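Local coordinates for Mgp-operon protein 3 (Mycoplasma pneumoniae, PDB 6RJ1), which probably serves in the adhesion of the bacterium to host cells, as an extracellular, sugar-binding part of its adhesin machinery, at residues A228-E240 and T440-H452. Sequence-based numbering, arbitrary orientation.
Sequences AYRKLNESWPVYE and TDALPNVITQLYH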
loop_
_atom_site.group_PDB
_atom_site.type_symbol
_atom_site.label_atom_id
_atom_site.label_comp_id
_atom_site.label_asym_id
_atom_site.label_seq_id
_atom_site.Cartn_x
_atom_site.Cartn_y
_atom_site.Cartn_z
ATOM N N ALA A 228 3.539 -15.831 8.346
ATOM C CA ALA A 228 4.760 -16.161 7.643
ATOM C C ALA A 228 5.497 -14.968 7.062
ATOM O O ALA A 228 4.886 -14.043 6.524
ATOM C CB ALA A 228 4.480 -17.177 6.563
ATOM N N TYR A 229 6.824 -14.996 7.222
ATOM C CA TYR A 229 7.801 -14.090 6.649
ATOM C C TYR A 229 8.629 -15.020 5.796
ATOM O O TYR A 229 9.095 -16.060 6.288
ATOM C CB TYR A 229 8.665 -13.423 7.725
ATOM C CG TYR A 229 7.977 -12.259 8.394
ATOM C CD1 TYR A 229 7.967 -10.994 7.804
ATOM C CD2 TYR A 229 7.315 -12.421 9.608
ATOM C CE1 TYR A 229 7.322 -9.917 8.411
ATOM C CE2 TYR A 229 6.671 -11.352 10.226
ATOM C CZ TYR A 229 6.678 -10.099 9.627
ATOM O OH TYR A 229 6.040 -9.049 10.251
ATOM N N ARG A 230 8.721 -14.735 4.500
ATOM C CA ARG A 230 9.449 -15.649 3.633
ATOM C C ARG A 230 10.487 -14.948 2.766
ATOM O O ARG A 230 10.359 -13.759 2.465
ATOM C CB ARG A 230 8.470 -16.482 2.765
ATOM C CG ARG A 230 7.531 -17.425 3.520
ATOM C CD ARG A 230 8.211 -18.701 3.979
ATOM N NE ARG A 230 7.305 -19.598 4.707
ATOM C CZ ARG A 230 7.115 -19.568 6.026
ATOM N NH1 ARG A 230 6.271 -20.416 6.600
ATOM N NH2 ARG A 230 7.758 -18.680 6.778
ATOM N N LYS A 231 11.520 -15.708 2.366
ATOM C CA LYS A 231 12.562 -15.247 1.463
ATOM C C LYS A 231 11.998 -15.277 0.030
ATOM O O LYS A 231 10.972 -15.913 -0.223
ATOM C CB LYS A 231 13.819 -16.111 1.592
ATOM C CG LYS A 231 14.647 -15.806 2.834
ATOM C CD LYS A 231 16.097 -16.245 2.659
ATOM C CE LYS A 231 16.970 -15.678 3.748
ATOM N NZ LYS A 231 18.407 -15.987 3.523
ATOM N N LEU A 232 12.648 -14.558 -0.889
ATOM C CA LEU A 232 12.245 -14.414 -2.283
ATOM C C LEU A 232 11.903 -15.736 -2.995
ATOM O O LEU A 232 10.894 -15.799 -3.697
ATOM C CB LEU A 232 13.343 -13.639 -3.028
ATOM C CG LEU A 232 13.071 -12.171 -3.407
ATOM C CD1 LEU A 232 12.215 -11.441 -2.391
ATOM C CD2 LEU A 232 14.361 -11.439 -3.644
ATOM N N ASN A 233 12.715 -16.783 -2.780
ATOM C CA ASN A 233 12.524 -18.106 -3.383
ATOM C C ASN A 233 11.664 -19.058 -2.527
ATOM O O ASN A 233 11.350 -20.172 -2.965
ATOM C CB ASN A 233 13.866 -18.741 -3.753
ATOM C CG ASN A 233 14.564 -18.008 -4.868
ATOM O OD1 ASN A 233 14.072 -17.927 -5.999
ATOM N ND2 ASN A 233 15.718 -17.442 -4.570
ATOM N N GLU A 234 11.273 -18.605 -1.323
ATOM C CA GLU A 234 10.402 -19.364 -0.432
ATOM C C GLU A 234 8.959 -19.058 -0.821
ATOM O O GLU A 234 8.709 -18.117 -1.582
ATOM C CB GLU A 234 10.662 -18.997 1.041
ATOM C CG GLU A 234 11.885 -19.667 1.644
ATOM C CD GLU A 234 12.308 -19.219 3.034
ATOM O OE1 GLU A 234 11.722 -18.249 3.568
ATOM O OE2 GLU A 234 13.241 -19.844 3.590
ATOM N N SER A 235 8.007 -19.858 -0.322
ATOM C CA SER A 235 6.587 -19.631 -0.596
ATOM C C SER A 235 5.830 -19.328 0.679
ATOM O O SER A 235 6.113 -19.920 1.732
ATOM C CB SER A 235 5.959 -20.847 -1.262
ATOM O OG SER A 235 6.548 -21.081 -2.525
ATOM N N TRP A 236 4.834 -18.436 0.574
ATOM C CA TRP A 236 3.954 -18.115 1.689
ATOM C C TRP A 236 2.940 -19.260 1.808
ATOM O O TRP A 236 2.555 -19.836 0.777
ATOM C CB TRP A 236 3.161 -16.840 1.392
ATOM C CG TRP A 236 3.943 -15.572 1.343
ATOM C CD1 TRP A 236 4.838 -15.114 2.268
ATOM C CD2 TRP A 236 3.772 -14.516 0.394
ATOM N NE1 TRP A 236 5.270 -13.854 1.923
ATOM C CE2 TRP A 236 4.642 -13.469 0.769
ATOM C CE3 TRP A 236 2.988 -14.366 -0.766
ATOM C CZ2 TRP A 236 4.741 -12.283 0.035
ATOM C CZ3 TRP A 236 3.076 -13.189 -1.482
ATOM C CH2 TRP A 236 3.953 -12.167 -1.093
ATOM N N PRO A 237 2.450 -19.605 3.019
ATOM C CA PRO A 237 1.393 -20.624 3.090
ATOM C C PRO A 237 0.028 -19.986 2.836
ATOM O O PRO A 237 -0.136 -18.771 2.989
ATOM C CB PRO A 237 1.512 -21.168 4.517
ATOM C CG PRO A 237 2.297 -20.138 5.291
ATOM C CD PRO A 237 2.749 -19.051 4.353
ATOM N N VAL A 238 -0.951 -20.805 2.429
ATOM C CA VAL A 238 -2.335 -20.353 2.200
ATOM C C VAL A 238 -2.992 -20.097 3.568
ATOM O O VAL A 238 -3.891 -19.273 3.685
ATOM C CB VAL A 238 -3.172 -21.339 1.337
ATOM C CG1 VAL A 238 -3.275 -20.895 -0.115
ATOM C CG2 VAL A 238 -2.712 -22.792 1.466
ATOM N N TYR A 239 -2.485 -20.791 4.600
ATOM C CA TYR A 239 -2.919 -20.722 5.991
ATOM C C TYR A 239 -2.265 -19.558 6.717
ATOM O O TYR A 239 -1.108 -19.210 6.448
ATOM C CB TYR A 239 -2.610 -22.041 6.727
ATOM C CG TYR A 239 -2.864 -23.268 5.882
ATOM C CD1 TYR A 239 -4.148 -23.785 5.736
ATOM C CD2 TYR A 239 -1.825 -23.892 5.197
ATOM C CE1 TYR A 239 -4.395 -24.892 4.923
ATOM C CE2 TYR A 239 -2.059 -25.002 4.384
ATOM C CZ TYR A 239 -3.347 -25.503 4.254
ATOM O OH TYR A 239 -3.580 -26.596 3.455
ATOM N N GLU A 240 -3.018 -18.961 7.647
ATOM C CA GLU A 240 -2.577 -17.856 8.495
ATOM C C GLU A 240 -3.182 -18.008 9.899
ATOM O O GLU A 240 -4.325 -18.462 10.014
ATOM C CB GLU A 240 -2.854 -16.479 7.861
ATOM C CG GLU A 240 -4.303 -16.207 7.477
ATOM C CD GLU A 240 -4.613 -14.732 7.344
ATOM O OE1 GLU A 240 -4.409 -13.993 8.333
ATOM O OE2 GLU A 240 -5.058 -14.312 6.252
ATOM N N THR A 440 -0.982 -31.115 -0.407
ATOM C CA THR A 440 -1.502 -30.083 -1.310
ATOM C C THR A 440 -0.379 -29.210 -1.924
ATOM O O THR A 440 0.685 -29.030 -1.313
ATOM C CB THR A 440 -2.606 -29.231 -0.639
ATOM O OG1 THR A 440 -2.041 -28.374 0.360
ATOM C CG2 THR A 440 -3.746 -30.077 -0.065
ATOM N N ASP A 441 -0.641 -28.667 -3.136
ATOM C CA ASP A 441 0.282 -27.821 -3.897
ATOM C C ASP A 441 0.608 -26.534 -3.154
ATOM O O ASP A 441 -0.301 -25.807 -2.729
ATOM C CB ASP A 441 -0.292 -27.457 -5.287
ATOM C CG ASP A 441 -0.931 -28.596 -6.061
ATOM O OD1 ASP A 441 -0.185 -29.500 -6.519
ATOM O OD2 ASP A 441 -2.174 -28.576 -6.224
ATOM N N ALA A 442 1.912 -26.256 -3.005
ATOM C CA ALA A 442 2.394 -25.011 -2.405
ATOM C C ALA A 442 2.250 -23.889 -3.440
ATOM O O ALA A 442 2.292 -24.154 -4.648
ATOM C CB ALA A 442 3.851 -25.156 -2.000
ATOM N N LEU A 443 2.070 -22.644 -2.971
ATOM C CA LEU A 443 1.934 -21.471 -3.843
ATOM C C LEU A 443 3.275 -21.170 -4.513
ATOM O O LEU A 443 4.303 -21.494 -3.927
ATOM C CB LEU A 443 1.540 -20.225 -3.017
ATOM C CG LEU A 443 0.250 -20.222 -2.199
ATOM C CD1 LEU A 443 0.151 -18.955 -1.388
ATOM C CD2 LEU A 443 -0.972 -20.334 -3.081
ATOM N N PRO A 444 3.322 -20.484 -5.678
ATOM C CA PRO A 444 4.627 -20.089 -6.240
ATOM C C PRO A 444 5.389 -19.094 -5.338
ATOM O O PRO A 444 4.792 -18.488 -4.446
ATOM C CB PRO A 444 4.248 -19.435 -7.579
ATOM C CG PRO A 444 2.854 -19.881 -7.856
ATOM C CD PRO A 444 2.216 -20.005 -6.529
ATOM N N ASN A 445 6.711 -18.934 -5.583
ATOM C CA ASN A 445 7.678 -18.058 -4.883
ATOM C C ASN A 445 7.106 -16.681 -4.497
ATOM O O ASN A 445 6.218 -16.167 -5.181
ATOM C CB ASN A 445 8.918 -17.794 -5.774
ATOM C CG ASN A 445 9.572 -19.000 -6.369
ATOM O OD1 ASN A 445 10.594 -19.486 -5.873
ATOM N ND2 ASN A 445 9.010 -19.501 -7.461
ATOM N N VAL A 446 7.695 -16.052 -3.456
ATOM C CA VAL A 446 7.362 -14.693 -3.033
ATOM C C VAL A 446 7.678 -13.741 -4.209
ATOM O O VAL A 446 6.865 -12.869 -4.531
ATOM C CB VAL A 446 8.123 -14.304 -1.734
ATOM C CG1 VAL A 446 8.032 -12.804 -1.441
ATOM C CG2 VAL A 446 7.628 -15.118 -0.543
ATOM N N ILE A 447 8.831 -13.972 -4.886
ATOM C CA ILE A 447 9.293 -13.170 -6.023
ATOM C C ILE A 447 8.315 -13.242 -7.218
ATOM O O ILE A 447 8.101 -12.222 -7.886
ATOM C CB ILE A 447 10.771 -13.487 -6.404
ATOM C CG1 ILE A 447 11.370 -12.392 -7.317
ATOM C CG2 ILE A 447 10.968 -14.892 -6.984
ATOM C CD1 ILE A 447 11.545 -11.022 -6.676
ATOM N N THR A 448 7.696 -14.416 -7.453
ATOM C CA THR A 448 6.701 -14.616 -8.511
ATOM C C THR A 448 5.433 -13.822 -8.150
ATOM O O THR A 448 4.884 -13.114 -9.001
ATOM C CB THR A 448 6.418 -16.119 -8.658
ATOM O OG1 THR A 448 7.631 -16.791 -8.980
ATOM C CG2 THR A 448 5.348 -16.422 -9.696
ATOM N N GLN A 449 4.986 -13.938 -6.876
ATOM C CA GLN A 449 3.801 -13.256 -6.352
ATOM C C GLN A 449 3.979 -11.765 -6.409
ATOM O O GLN A 449 3.022 -11.066 -6.723
ATOM C CB GLN A 449 3.463 -13.685 -4.916
ATOM C CG GLN A 449 3.289 -15.187 -4.698
ATOM C CD GLN A 449 2.049 -15.803 -5.297
ATOM O OE1 GLN A 449 1.306 -15.192 -6.080
ATOM N NE2 GLN A 449 1.803 -17.045 -4.924
ATOM N N LEU A 450 5.202 -11.279 -6.135
ATOM C CA LEU A 450 5.521 -9.858 -6.207
ATOM C C LEU A 450 5.485 -9.388 -7.663
ATOM O O LEU A 450 4.994 -8.288 -7.917
ATOM C CB LEU A 450 6.867 -9.522 -5.543
ATOM C CG LEU A 450 6.960 -9.673 -4.025
ATOM C CD1 LEU A 450 8.402 -9.671 -3.571
ATOM C CD2 LEU A 450 6.164 -8.612 -3.303
ATOM N N TYR A 451 5.937 -10.225 -8.623
ATOM C CA TYR A 451 5.863 -9.837 -10.031
ATOM C C TYR A 451 4.410 -9.736 -10.507
ATOM O O TYR A 451 4.020 -8.703 -11.060
ATOM C CB TYR A 451 6.707 -10.739 -10.956
ATOM C CG TYR A 451 6.574 -10.341 -12.415
ATOM C CD1 TYR A 451 7.292 -9.262 -12.934
ATOM C CD2 TYR A 451 5.658 -10.976 -13.252
ATOM C CE1 TYR A 451 7.122 -8.849 -14.253
ATOM C CE2 TYR A 451 5.475 -10.565 -14.570
ATOM C CZ TYR A 451 6.213 -9.507 -15.067
ATOM O OH TYR A 451 6.038 -9.119 -16.367
ATOM N N HIS A 452 3.618 -10.808 -10.286
ATOM C CA HIS A 452 2.205 -10.893 -10.673
ATOM C C HIS A 452 1.354 -9.775 -10.070
ATOM O O HIS A 452 0.544 -9.191 -10.782
ATOM C CB HIS A 452 1.634 -12.269 -10.324
ATOM C CG HIS A 452 0.318 -12.553 -10.970
ATOM N ND1 HIS A 452 -0.863 -12.408 -10.280
ATOM C CD2 HIS A 452 0.041 -12.964 -12.229
ATOM C CE1 HIS A 452 -1.821 -12.743 -11.128
ATOM N NE2 HIS A 452 -1.322 -13.084 -12.316
#
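Val446 and Ile447, in the first turn of helix 446-454, meet the type I beta turn from Lys231 to Glu234 and the loop after it. Carbonyls of the turn accept the N-H groups at the helix N-terminus. Ile447 N gives a bond of 3.0 Å to Leu232 O. Val446 N bonds to Glu234 O, also at 3.0 Å. These acceptors satisfy amides that lack partners within their own helix. The turn is itself braced by Lys231 N, which bonds to Glu234 OE1.

The apolar part centres on Trp236. Val446 CG2 sits over one face of the ring system, 3.7 Å from the centroid of the Trp236 five-membered ring, in a CH-pi contact. CG2 lies anti to the carbonyl carbon, and CG1, anti to the backbone N (chi1 168°), reaches the six-membered ring at CZ2. Gln449 runs past the same ring, and Gln449 CB lies 3.5 Å from Trp236 CZ3. Trp236 NE1 has its polar partner in Val166, on strand 165-167, which pairs with strand 229-230. The Ile447 side chain crosses that of Leu232 at a slant, touching it CD1 to CG, and Leu232 also touches Phe66.

Before the helix, Leu443 packs its CD2 against Val238 CG1. Ser235 OG, beside its own backbone N (chi1 -64°), donates to Leu443 O at 2.7 Å, tilted 23° from the carbonyl plane.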